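Local coordinates for fucoxanthin chlorophyll a/c-binding protein Lhcq3 (Chaetoceros gracilis, PDB 6L4U), which probably harvests light and passes the excitation energy on, holding chlorophyll a, chlorophyll c and carotenoids in a membrane-bound antenna of a diatom, at residues R71-A76 with R176-A181; G91-S94 with S98-S101. All coordinates share one frame; numbering follows the deposited sequence.

Contact 1 of 2, residues R71-A76 with R176-A181; sequences RVAMLA and RLAMIA. With CLA (chlorophyll a), chain B.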
ATOM      1  N   ARG X  71      34.507 -77.636   1.081  1.00 50.64           N
ATOM      2  CA  ARG X  71      34.475 -77.747   2.535  1.00 50.64           C
ATOM      3  C   ARG X  71      33.059 -77.654   3.087  1.00 50.64           C
ATOM      4  O   ARG X  71      32.747 -78.303   4.087  1.00 50.64           O
ATOM      5  CB  ARG X  71      35.341 -76.662   3.162  1.00 50.64           C
ATOM      6  CG  ARG X  71      36.816 -76.805   2.890  1.00 50.64           C
ATOM      7  CD  ARG X  71      37.543 -75.544   3.285  1.00 50.64           C
ATOM      8  NE  ARG X  71      38.978 -75.660   3.071  1.00 50.64           N
ATOM      9  CZ  ARG X  71      39.851 -74.707   3.367  1.00 50.64           C
ATOM     10  NH1 ARG X  71      39.434 -73.565   3.887  1.00 50.64           N
ATOM     11  NH2 ARG X  71      41.143 -74.899   3.144  1.00 50.64           N
ATOM     12  N   VAL X  72      32.198 -76.860   2.455  1.00 50.44           N
ATOM     13  CA  VAL X  72      30.815 -76.749   2.901  1.00 50.44           C
ATOM     14  C   VAL X  72      30.052 -78.034   2.605  1.00 50.44           C
ATOM     15  O   VAL X  72      29.312 -78.539   3.457  1.00 50.44           O
ATOM     16  CB  VAL X  72      30.158 -75.513   2.252  1.00 50.44           C
ATOM     17  CG1 VAL X  72      28.645 -75.607   2.269  1.00 50.44           C
ATOM     18  CG2 VAL X  72      30.606 -74.253   2.959  1.00 50.44           C
ATOM     19  N   ALA X  73      30.259 -78.611   1.421  1.00 51.49           N
ATOM     20  CA  ALA X  73      29.556 -79.825   1.033  1.00 51.49           C
ATOM     21  C   ALA X  73      30.039 -81.063   1.769  1.00 51.49           C
ATOM     22  O   ALA X  73      29.234 -81.972   1.994  1.00 51.49           O
ATOM     23  CB  ALA X  73      29.696 -80.069  -0.461  1.00 51.49           C
ATOM     24  N   MET X  74      31.329 -81.138   2.109  1.00 54.84           N
ATOM     25  CA  MET X  74      31.812 -82.248   2.923  1.00 54.84           C
ATOM     26  C   MET X  74      31.181 -82.216   4.305  1.00 54.84           C
ATOM     27  O   MET X  74      30.842 -83.263   4.863  1.00 54.84           O
ATOM     28  CB  MET X  74      33.332 -82.206   3.036  1.00 54.84           C
ATOM     29  CG  MET X  74      34.091 -82.520   1.769  1.00 54.84           C
ATOM     30  SD  MET X  74      35.866 -82.573   2.044  1.00 54.84           S
ATOM     31  CE  MET X  74      36.354 -80.973   1.427  1.00 54.84           C
ATOM     32  N   LEU X  75      30.995 -81.019   4.862  1.00 55.65           N
ATOM     33  CA  LEU X  75      30.203 -80.884   6.073  1.00 55.65           C
ATOM     34  C   LEU X  75      28.726 -81.134   5.814  1.00 55.65           C
ATOM     35  O   LEU X  75      27.995 -81.480   6.743  1.00 55.65           O
ATOM     36  CB  LEU X  75      30.381 -79.491   6.675  1.00 55.65           C
ATOM     37  CG  LEU X  75      31.770 -79.088   7.165  1.00 55.65           C
ATOM     38  CD1 LEU X  75      31.753 -77.645   7.623  1.00 55.65           C
ATOM     39  CD2 LEU X  75      32.248 -79.999   8.271  1.00 55.65           C
ATOM     40  N   ALA X  76      28.275 -80.976   4.572  1.00 54.62           N
ATOM     41  CA  ALA X  76      26.860 -81.142   4.276  1.00 54.62           C
ATOM     42  C   ALA X  76      26.513 -82.588   3.960  1.00 54.62           C
ATOM     43  O   ALA X  76      25.433 -83.060   4.330  1.00 54.62           O
ATOM     44  CB  ALA X  76      26.453 -80.235   3.120  1.00 54.62           C
ATOM     45  N   ARG X 176      35.128 -82.272  -4.463  1.00 53.96           N
ATOM     46  CA  ARG X 176      34.444 -82.508  -5.733  1.00 53.96           C
ATOM     47  C   ARG X 176      33.420 -83.628  -5.619  1.00 53.96           C
ATOM     48  O   ARG X 176      32.356 -83.571  -6.242  1.00 53.96           O
ATOM     49  CB  ARG X 176      35.452 -82.867  -6.824  1.00 53.96           C
ATOM     50  CG  ARG X 176      36.377 -81.773  -7.296  1.00 53.96           C
ATOM     51  CD  ARG X 176      37.565 -82.436  -7.963  1.00 53.96           C
ATOM     52  NE  ARG X 176      38.724 -81.570  -8.094  1.00 53.96           N
ATOM     53  CZ  ARG X 176      39.235 -81.152  -9.248  1.00 53.96           C
ATOM     54  NH1 ARG X 176      38.679 -81.482 -10.433  1.00 53.96           N
ATOM     55  NH2 ARG X 176      40.304 -80.368  -9.211  1.00 53.96           N
ATOM     56  N   LEU X 177      33.725 -84.654  -4.825  1.00 57.35           N
ATOM     57  CA  LEU X 177      32.813 -85.783  -4.701  1.00 57.35           C
ATOM     58  C   LEU X 177      31.654 -85.456  -3.769  1.00 57.35           C
ATOM     59  O   LEU X 177      30.515 -85.869  -4.018  1.00 57.35           O
ATOM     60  CB  LEU X 177      33.575 -87.012  -4.207  1.00 57.35           C
ATOM     61  CG  LEU X 177      32.785 -88.303  -4.016  1.00 57.35           C
ATOM     62  CD1 LEU X 177      32.050 -88.666  -5.290  1.00 57.35           C
ATOM     63  CD2 LEU X 177      33.711 -89.425  -3.593  1.00 57.35           C
ATOM     64  N   ALA X 178      31.921 -84.713  -2.696  1.00 53.97           N
ATOM     65  CA  ALA X 178      30.861 -84.373  -1.758  1.00 53.97           C
ATOM     66  C   ALA X 178      29.883 -83.355  -2.325  1.00 53.97           C
ATOM     67  O   ALA X 178      28.729 -83.330  -1.894  1.00 53.97           O
ATOM     68  CB  ALA X 178      31.452 -83.850  -0.454  1.00 53.97           C
ATOM     69  N   MET X 179      30.316 -82.521  -3.274  1.00 52.46           N
ATOM     70  CA  MET X 179      29.401 -81.589  -3.923  1.00 52.46           C
ATOM     71  C   MET X 179      28.411 -82.307  -4.824  1.00 52.46           C
ATOM     72  O   MET X 179      27.248 -81.900  -4.913  1.00 52.46           O
ATOM     73  CB  MET X 179      30.185 -80.551  -4.722  1.00 52.46           C
ATOM     74  CG  MET X 179      30.639 -79.381  -3.886  1.00 52.46           C
ATOM     75  SD  MET X 179      32.258 -78.764  -4.307  1.00 52.46           S
ATOM     76  CE  MET X 179      31.843 -77.981  -5.819  1.00 52.46           C
ATOM     77  N   ILE X 180      28.853 -83.370  -5.494  1.00 54.10           N
ATOM     78  CA  ILE X 180      27.933 -84.245  -6.208  1.00 54.10           C
ATOM     79  C   ILE X 180      27.040 -84.988  -5.224  1.00 54.10           C
ATOM     80  O   ILE X 180      25.855 -85.228  -5.493  1.00 54.10           O
ATOM     81  CB  ILE X 180      28.735 -85.208  -7.099  1.00 54.10           C
ATOM     82  CG1 ILE X 180      29.669 -84.415  -8.003  1.00 54.10           C
ATOM     83  CG2 ILE X 180      27.827 -86.074  -7.942  1.00 54.10           C
ATOM     84  CD1 ILE X 180      30.566 -85.272  -8.819  1.00 54.10           C
ATOM     85  N   ALA X 181      27.583 -85.323  -4.052  1.00 53.93           N
ATOM     86  CA  ALA X 181      26.863 -86.145  -3.086  1.00 53.93           C
ATOM     87  C   ALA X 181      25.716 -85.381  -2.441  1.00 53.93           C
ATOM     88  O   ALA X 181      24.606 -85.910  -2.313  1.00 53.93           O
ATOM     89  CB  ALA X 181      27.830 -86.656  -2.022  1.00 53.93           C
TER
HETATM   90 MG   CLA B 302      36.171 -77.983 -10.271  1.00 52.12          MG
HETATM   91  CHA CLA B 302      39.169 -78.025 -11.962  1.00 52.12           C
HETATM   92  CHB CLA B 302      36.372 -74.608 -10.175  1.00 52.12           C
HETATM   93  CHC CLA B 302      33.062 -77.979  -9.054  1.00 52.12           C
HETATM   94  CHD CLA B 302      35.869 -81.607 -10.926  1.00 52.12           C
HETATM   95  NA  CLA B 302      37.491 -76.558 -10.984  1.00 52.12           N
HETATM   96  C1A CLA B 302      38.609 -76.686 -11.583  1.00 52.12           C
HETATM   97  C2A CLA B 302      39.347 -75.419 -11.892  1.00 52.12           C
HETATM   98  C3A CLA B 302      38.480 -74.382 -11.229  1.00 52.12           C
HETATM   99  C4A CLA B 302      37.371 -75.251 -10.763  1.00 52.12           C
HETATM  100  CMA CLA B 302      39.195 -73.787 -10.025  1.00 52.12           C
HETATM  101  CAA CLA B 302      39.054 -75.269 -13.396  1.00 52.12           C
HETATM  102  CBA CLA B 302      39.244 -73.916 -14.073  1.00 52.12           C
HETATM  103  CGA CLA B 302      37.939 -73.180 -14.332  1.00 52.12           C
HETATM  104  O1A CLA B 302      37.951 -72.003 -14.606  1.00 52.12           O
HETATM  105  O2A CLA B 302      36.636 -73.800 -14.180  1.00 52.12           O
HETATM  106  NB  CLA B 302      34.911 -76.495  -9.688  1.00 52.12           N
HETATM  107  C1B CLA B 302      35.140 -75.192  -9.657  1.00 52.12           C
HETATM  108  C2B CLA B 302      34.022 -74.360  -9.151  1.00 52.12           C
HETATM  109  C3B CLA B 302      33.022 -75.397  -8.826  1.00 52.12           C
HETATM  110  C4B CLA B 302      33.692 -76.666  -9.198  1.00 52.12           C
HETATM  111  CMB CLA B 302      33.943 -72.869  -9.001  1.00 52.12           C
HETATM  112  CAB CLA B 302      31.665 -75.255  -8.260  1.00 52.12           C
HETATM  113  CBB CLA B 302      31.471 -74.666  -7.109  1.00 52.12           C
HETATM  114  NC  CLA B 302      34.765 -79.474 -10.094  1.00 52.12           N
HETATM  115  C1C CLA B 302      33.593 -79.277  -9.480  1.00 52.12           C
HETATM  116  C2C CLA B 302      32.790 -80.500  -9.238  1.00 52.12           C
HETATM  117  C3C CLA B 302      33.635 -81.561  -9.799  1.00 52.12           C
HETATM  118  C4C CLA B 302      34.808 -80.812 -10.298  1.00 52.12           C
HETATM  119  CMC CLA B 302      31.454 -80.651  -8.579  1.00 52.12           C
HETATM  120  CAC CLA B 302      33.366 -83.039  -9.867  1.00 52.12           C
HETATM  121  CBC CLA B 302      32.643 -83.236 -11.181  1.00 52.12           C
HETATM  122  ND  CLA B 302      37.132 -79.478 -11.244  1.00 52.12           N
HETATM  123  C1D CLA B 302      37.080 -80.905 -11.332  1.00 52.12           C
HETATM  124  C2D CLA B 302      38.304 -81.565 -11.819  1.00 52.12           C
HETATM  125  C3D CLA B 302      39.140 -80.367 -12.096  1.00 52.12           C
HETATM  126  C4D CLA B 302      38.405 -79.253 -11.731  1.00 52.12           C
HETATM  127  CMD CLA B 302      38.719 -82.978 -12.111  1.00 52.12           C
HETATM  128  CAD CLA B 302      40.459 -79.900 -12.574  1.00 52.12           C
HETATM  129  OBD CLA B 302      41.408 -80.655 -12.990  1.00 52.12           O
HETATM  130  CBD CLA B 302      40.511 -78.429 -12.472  1.00 52.12           C
HETATM  131  CGD CLA B 302      41.551 -78.069 -11.465  1.00 52.12           C
HETATM  132  O1D CLA B 302      41.363 -78.245 -10.276  1.00 52.12           O
HETATM  133  O2D CLA B 302      42.783 -77.453 -11.904  1.00 52.12           O
HETATM  134  CED CLA B 302      43.519 -76.673 -10.972  1.00 52.12           C
HETATM  135  C1  CLA B 302      35.645 -72.983 -13.563  1.00 52.12           C
HETATM  136  C2  CLA B 302      34.484 -73.785 -13.031  1.00 52.12           C
HETATM  137  C3  CLA B 302      33.286 -73.221 -12.814  1.00 52.12           C
HETATM  138  C4  CLA B 302      33.065 -71.757 -13.080  1.00 52.12           C
HETATM  139  C5  CLA B 302      32.163 -74.083 -12.288  1.00 52.12           C
HETATM  140  C6  CLA B 302      30.859 -73.333 -12.053  1.00 52.12           C
HETATM  141  C7  CLA B 302      29.639 -74.168 -12.426  1.00 52.12           C
HETATM  142  C8  CLA B 302      29.379 -74.225 -13.926  1.00 52.12           C
HETATM  143  C9  CLA B 302      29.449 -72.846 -14.568  1.00 52.12           C
HETATM  144  C10 CLA B 302      28.007 -74.840 -14.165  1.00 52.12           C
HETATM  145  C11 CLA B 302      27.967 -76.273 -13.661  1.00 52.12           C
HETATM  146  C12 CLA B 302      26.556 -76.841 -13.661  1.00 52.12           C
HETATM  147  C13 CLA B 302      26.628 -78.357 -13.788  1.00 52.12           C
HETATM  148  C14 CLA B 302      26.453 -78.793 -15.237  1.00 52.12           C
HETATM  149  C15 CLA B 302      25.592 -79.012 -12.885  1.00 52.12           C
HETATM  150  C16 CLA B 302      25.979 -80.458 -12.607  1.00 52.12           C
HETATM  151  C17 CLA B 302      25.429 -80.957 -11.275  1.00 52.12           C
HETATM  152  C18 CLA B 302      26.465 -81.809 -10.546  1.00 52.12           C
HETATM  153  C19 CLA B 302      26.956 -82.966 -11.405  1.00 52.12           C
HETATM  154  C20 CLA B 302      25.931 -82.327  -9.219  1.00 52.12           C
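Ala73 faces Met179 and Met74 faces Ala178 where helix 56-85 crosses helix 161-190. The CA atoms of Met74 and Ala178 lie 5.2 Å apart, and the two short axes approach to 7.8 Å with their N-to-C directions 56° apart. Such closeness is possible because each helix puts an alanine at the crossing. CB of Ala73 sits 3.7 Å from O of Ala178, resting directly on the opposing backbone, and 3.6 Å from CG of Met179. In return, CB of Ala178 meets CG of Met74 at 3.7 Å, so each alanine is flanked by a methionine of the other helix. The side chains meet one another through apolar atoms alone, and 155 Å² is buried, both sides summed.

Met179 also reaches a pigment. With CG beside the backbone N (chi1 -85°), its chain bends at chi2 and chi3 and brings CE 3.5 Å from CHC of the chlorophyll a, while CG remains on Ala73. Ile180 CD1 touches CAC, in the ethyl substituent of the same pigment, at 3.7 Å. The modelled guanidinium of Arg176 overlaps the chlorophyll implausibly, so its exact placement is doubtful. Outside the crossing, Arg71 NE forms a salt bridge with Glu171 of helix 161-190, a second tie between the same helices. Diadinoxanthin borders Ala73, Ala76 and Met179, whereas fucoxanthin borders Met74, Ala178 and Ala181. A close crossing of two long helices, tied by an arginine-glutamate pair and flanked by carotenoids and chlorophylls, is the hallmark of the chlorophyll a/b-binding protein fold.

Contact 2 of 2, residues G91-S94 with S98-S101; sequences GMLS and SFES. With CLA (chlorophyll a), chain C.
The carbonyl oxygen of Gly91 is approached by three groups of the segment 98-101. Phe99 N donates to Gly91 O in a nearly straight (167°) but long and weak hydrogen bond of 3.5 Å, CB of Ser98 packs against the same oxygen, and the Phe99 ring presents its edge to it, with CD2 nearest. Gly91 itself adopts backbone angles at which a CB would jam against the preceding carbonyl, which explains a glycine here. One residue on, Met92 and Ser98 form a single backbone bridge, and Met92 SD adds a contact of 3.6 Å to Ser98 CB.

Ser98 is the N-cap of the short helix 99-103: its OG accepts a weak capping bond from Glu100 N at 3.2 Å. The bridge thus closes a short loop, after helix 56-85, that leads into an N-capped short helix; within the loop, Ser94 OG is hydrogen-bonded to Val97 N.

Phe99 carries most of the apolar contact. Leu93 CB stands over one face of its ring in a CH-pi contact, 3.9 Å from the centroid and 20° off the ring normal. Because Leu93 CG is anti to the backbone N (chi1 172°), the branch continues past the ring, and CD1 lies 3.7 Å from Phe99 CE1 before meeting CBA of the chlorophyll a. At another corner, Phe99 CE2 is 3.4 Å from Leu93 N. That pigment's keto oxygen OBD approaches Phe99 CD1 obliquely at 3.2 Å. Replacing this ring with an alanine is likely to leave Leu93 without its aromatic partner and open a gap beside the keto oxygen of the chlorophyll. The pigment is also hydrogen-bonded to Phe89 N.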
ATOM      1  N   GLY X  91      20.336 -84.729  24.957  1.00 60.67           N
ATOM      2  CA  GLY X  91      19.819 -83.632  25.748  1.00 60.67           C
ATOM      3  C   GLY X  91      18.904 -82.665  25.030  1.00 60.67           C
ATOM      4  O   GLY X  91      18.067 -83.063  24.216  1.00 60.67           O
ATOM      5  N   MET X  92      19.058 -81.382  25.341  1.00 67.42           N
ATOM      6  CA  MET X  92      18.190 -80.327  24.842  1.00 67.42           C
ATOM      7  C   MET X  92      19.000 -79.388  23.962  1.00 67.42           C
ATOM      8  O   MET X  92      20.076 -78.934  24.362  1.00 67.42           O
ATOM      9  CB  MET X  92      17.569 -79.543  26.001  1.00 67.42           C
ATOM     10  CG  MET X  92      16.662 -80.354  26.906  1.00 67.42           C
ATOM     11  SD  MET X  92      15.171 -80.954  26.099  1.00 67.42           S
ATOM     12  CE  MET X  92      14.252 -79.431  25.906  1.00 67.42           C
ATOM     13  N   LEU X  93      18.493 -79.109  22.761  1.00 65.42           N
ATOM     14  CA  LEU X  93      19.087 -78.052  21.950  1.00 65.42           C
ATOM     15  C   LEU X  93      18.711 -76.681  22.489  1.00 65.42           C
ATOM     16  O   LEU X  93      19.559 -75.787  22.575  1.00 65.42           O
ATOM     17  CB  LEU X  93      18.653 -78.190  20.493  1.00 65.42           C
ATOM     18  CG  LEU X  93      19.039 -77.034  19.568  1.00 65.42           C
ATOM     19  CD1 LEU X  93      20.490 -77.129  19.162  1.00 65.42           C
ATOM     20  CD2 LEU X  93      18.151 -76.995  18.348  1.00 65.42           C
ATOM     21  N   SER X  94      17.449 -76.506  22.866  1.00 63.33           N
ATOM     22  CA  SER X  94      16.983 -75.259  23.454  1.00 63.33           C
ATOM     23  C   SER X  94      16.090 -75.559  24.648  1.00 63.33           C
ATOM     24  O   SER X  94      16.075 -76.686  25.150  1.00 63.33           O
ATOM     25  CB  SER X  94      16.233 -74.417  22.425  1.00 63.33           C
ATOM     26  OG  SER X  94      15.008 -75.024  22.066  1.00 63.33           O
ATOM     27  N   SER X  98      14.368 -80.418  21.822  1.00 64.71           N
ATOM     28  CA  SER X  98      15.404 -81.398  22.088  1.00 64.71           C
ATOM     29  C   SER X  98      16.003 -81.890  20.779  1.00 64.71           C
ATOM     30  O   SER X  98      15.513 -81.587  19.689  1.00 64.71           O
ATOM     31  CB  SER X  98      14.845 -82.583  22.870  1.00 64.71           C
ATOM     32  OG  SER X  98      13.931 -83.322  22.079  1.00 64.71           O
ATOM     33  N   PHE X  99      17.073 -82.674  20.897  1.00 65.77           N
ATOM     34  CA  PHE X  99      17.613 -83.336  19.717  1.00 65.77           C
ATOM     35  C   PHE X  99      16.807 -84.576  19.356  1.00 65.77           C
ATOM     36  O   PHE X  99      17.013 -85.155  18.285  1.00 65.77           O
ATOM     37  CB  PHE X  99      19.074 -83.710  19.936  1.00 65.77           C
ATOM     38  CG  PHE X  99      19.962 -82.550  20.285  1.00 65.77           C
ATOM     39  CD1 PHE X  99      20.517 -81.765  19.292  1.00 65.77           C
ATOM     40  CD2 PHE X  99      20.264 -82.263  21.606  1.00 65.77           C
ATOM     41  CE1 PHE X  99      21.346 -80.704  19.606  1.00 65.77           C
ATOM     42  CE2 PHE X  99      21.091 -81.204  21.930  1.00 65.77           C
ATOM     43  CZ  PHE X  99      21.634 -80.425  20.927  1.00 65.77           C
ATOM     44  N   GLU X 100      15.908 -85.008  20.248  1.00 67.59           N
ATOM     45  CA  GLU X 100      15.065 -86.166  19.977  1.00 67.59           C
ATOM     46  C   GLU X 100      14.086 -85.884  18.844  1.00 67.59           C
ATOM     47  O   GLU X 100      13.817 -86.759  18.013  1.00 67.59           O
ATOM     48  CB  GLU X 100      14.302 -86.560  21.241  1.00 67.59           C
ATOM     49  CG  GLU X 100      15.166 -87.008  22.418  1.00 67.59           C
ATOM     50  CD  GLU X 100      15.824 -88.359  22.201  1.00 67.59           C
ATOM     51  OE1 GLU X 100      15.241 -89.203  21.490  1.00 67.59           O
ATOM     52  OE2 GLU X 100      16.916 -88.583  22.763  1.00 67.59           O
ATOM     53  N   SER X 101      13.544 -84.667  18.795  1.00 63.77           N
ATOM     54  CA  SER X 101      12.570 -84.325  17.769  1.00 63.77           C
ATOM     55  C   SER X 101      13.222 -83.996  16.433  1.00 63.77           C
ATOM     56  O   SER X 101      12.613 -84.239  15.386  1.00 63.77           O
ATOM     57  CB  SER X 101      11.716 -83.148  18.235  1.00 63.77           C
ATOM     58  OG  SER X 101      12.532 -82.080  18.679  1.00 63.77           O
TER
HETATM   59 MG   CLA C 304      24.629 -81.311  11.951  1.00 61.62          MG
HETATM   60  CHA CLA C 304      22.552 -81.591  14.679  1.00 61.62           C
HETATM   61  CHB CLA C 304      22.857 -78.593  11.000  1.00 61.62           C
HETATM   62  CHC CLA C 304      27.035 -80.709   9.668  1.00 61.62           C
HETATM   63  CHD CLA C 304      26.661 -84.071  13.341  1.00 61.62           C
HETATM   64  NA  CLA C 304      23.028 -80.245  12.715  1.00 61.62           N
HETATM   65  C1A CLA C 304      22.265 -80.488  13.708  1.00 61.62           C
HETATM   66  C2A CLA C 304      21.112 -79.543  13.917  1.00 61.62           C
HETATM   67  C3A CLA C 304      21.203 -78.667  12.699  1.00 61.62           C
HETATM   68  C4A CLA C 304      22.449 -79.215  12.097  1.00 61.62           C
HETATM   69  CMA CLA C 304      20.015 -78.944  11.790  1.00 61.62           C
HETATM   70  CAA CLA C 304      21.446 -78.357  14.838  1.00 61.62           C
HETATM   71  CBA CLA C 304      22.206 -78.450  16.160  1.00 61.62           C
HETATM   72  CGA CLA C 304      23.710 -78.627  16.080  1.00 61.62           C
HETATM   73  O1A CLA C 304      24.344 -78.725  17.114  1.00 61.62           O
HETATM   74  O2A CLA C 304      24.464 -78.701  14.840  1.00 61.62           O
HETATM   75  NB  CLA C 304      24.900 -79.853  10.555  1.00 61.62           N
HETATM   76  C1B CLA C 304      24.058 -78.881  10.220  1.00 61.62           C
HETATM   77  C2B CLA C 304      24.458 -78.050   9.057  1.00 61.62           C
HETATM   78  C3B CLA C 304      25.730 -78.706   8.675  1.00 61.62           C
HETATM   79  C4B CLA C 304      25.888 -79.796   9.669  1.00 61.62           C
HETATM   80  CMB CLA C 304      23.740 -76.879   8.441  1.00 61.62           C
HETATM   81  CAB CLA C 304      26.670 -78.401   7.575  1.00 61.62           C
HETATM   82  CBB CLA C 304      26.262 -78.296   6.332  1.00 61.62           C
HETATM   83  NC  CLA C 304      26.448 -82.207  11.604  1.00 61.62           N
HETATM   84  C1C CLA C 304      27.271 -81.807  10.621  1.00 61.62           C
HETATM   85  C2C CLA C 304      28.534 -82.576  10.519  1.00 61.62           C
HETATM   86  C3C CLA C 304      28.412 -83.566  11.603  1.00 61.62           C
HETATM   87  C4C CLA C 304      27.093 -83.246  12.196  1.00 61.62           C
HETATM   88  CMC CLA C 304      29.663 -82.395   9.545  1.00 61.62           C
HETATM   89  CAC CLA C 304      29.389 -84.636  12.011  1.00 61.62           C
HETATM   90  CBC CLA C 304      30.289 -83.984  13.035  1.00 61.62           C
HETATM   91  ND  CLA C 304      24.705 -82.546  13.566  1.00 61.62           N
HETATM   92  C1D CLA C 304      25.469 -83.649  14.073  1.00 61.62           C
HETATM   93  C2D CLA C 304      24.955 -84.265  15.323  1.00 61.62           C
HETATM   94  C3D CLA C 304      23.760 -83.410  15.549  1.00 61.62           C
HETATM   95  C4D CLA C 304      23.712 -82.481  14.524  1.00 61.62           C
HETATM   96  CMD CLA C 304      25.358 -85.394  16.229  1.00 61.62           C
HETATM   97  CAD CLA C 304      22.608 -83.139  16.443  1.00 61.62           C
HETATM   98  OBD CLA C 304      22.304 -83.785  17.502  1.00 61.62           O
HETATM   99  CBD CLA C 304      21.821 -82.020  15.898  1.00 61.62           C
HETATM  100  CGD CLA C 304      20.497 -82.594  15.511  1.00 61.62           C
HETATM  101  O1D CLA C 304      19.480 -82.206  16.051  1.00 61.62           O
HETATM  102  O2D CLA C 304      20.407 -83.609  14.481  1.00 61.62           O
HETATM  103  CED CLA C 304      19.147 -83.855  13.864  1.00 61.62           C
HETATM  104  C1  CLA C 304      25.632 -79.519  14.855  1.00 61.62           C
HETATM  105  C2  CLA C 304      26.859 -78.813  14.336  1.00 61.62           C
HETATM  106  C3  CLA C 304      28.031 -79.455  14.200  1.00 61.62           C
HETATM  107  C4  CLA C 304      28.178 -80.898  14.579  1.00 61.62           C
HETATM  108  C5  CLA C 304      29.241 -78.726  13.681  1.00 61.62           C
HETATM  109  C6  CLA C 304      29.326 -78.701  12.162  1.00 61.62           C
HETATM  110  C7  CLA C 304      30.767 -78.865  11.696  1.00 61.62           C
HETATM  111  C8  CLA C 304      31.685 -77.778  12.248  1.00 61.62           C
HETATM  112  C9  CLA C 304      31.332 -76.417  11.661  1.00 61.62           C
HETATM  113  C10 CLA C 304      33.133 -78.116  11.923  1.00 61.62           C
HETATM  114  C11 CLA C 304      33.967 -78.433  13.163  1.00 61.62           C
HETATM  115  C12 CLA C 304      33.620 -79.772  13.819  1.00 61.62           C
HETATM  116  C13 CLA C 304      34.367 -80.999  13.275  1.00 61.62           C
HETATM  117  C14 CLA C 304      35.743 -80.674  12.696  1.00 61.62           C
HETATM  118  C15 CLA C 304      33.515 -81.752  12.255  1.00 61.62           C
HETATM  119  C16 CLA C 304      33.886 -83.229  12.191  1.00 61.62           C
HETATM  120  C17 CLA C 304      33.668 -83.805  10.797  1.00 61.62           C
HETATM  121  C18 CLA C 304      34.017 -85.291  10.737  1.00 61.62           C
HETATM  122  C19 CLA C 304      33.040 -86.130  11.553  1.00 61.62           C
HETATM  123  C20 CLA C 304      35.451 -85.550  11.185  1.00 61.62           C

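Contact 1 is core: its centre lies about 5 Å from that of the chain, and all its touching residues are buried. Contact 2 lies about 25 Å from the chain centre and is only partly buried. They have no helix in common: helix 56-85 carries residues 71-76 and precedes the loop with residues 91-94; their nearest atoms are about 15 Å apart. Chemistry follows place. Residues 71-76 and 176-181 join distant parts of the sequence through alanine and methionine alone, whereas 91-94 and 98-101, neighbours in sequence, combine weak backbone and capping bonds with a leucine-phenylalanine contact and bury more surface, 289 against 155 Å². Each borders a different chlorophyll a.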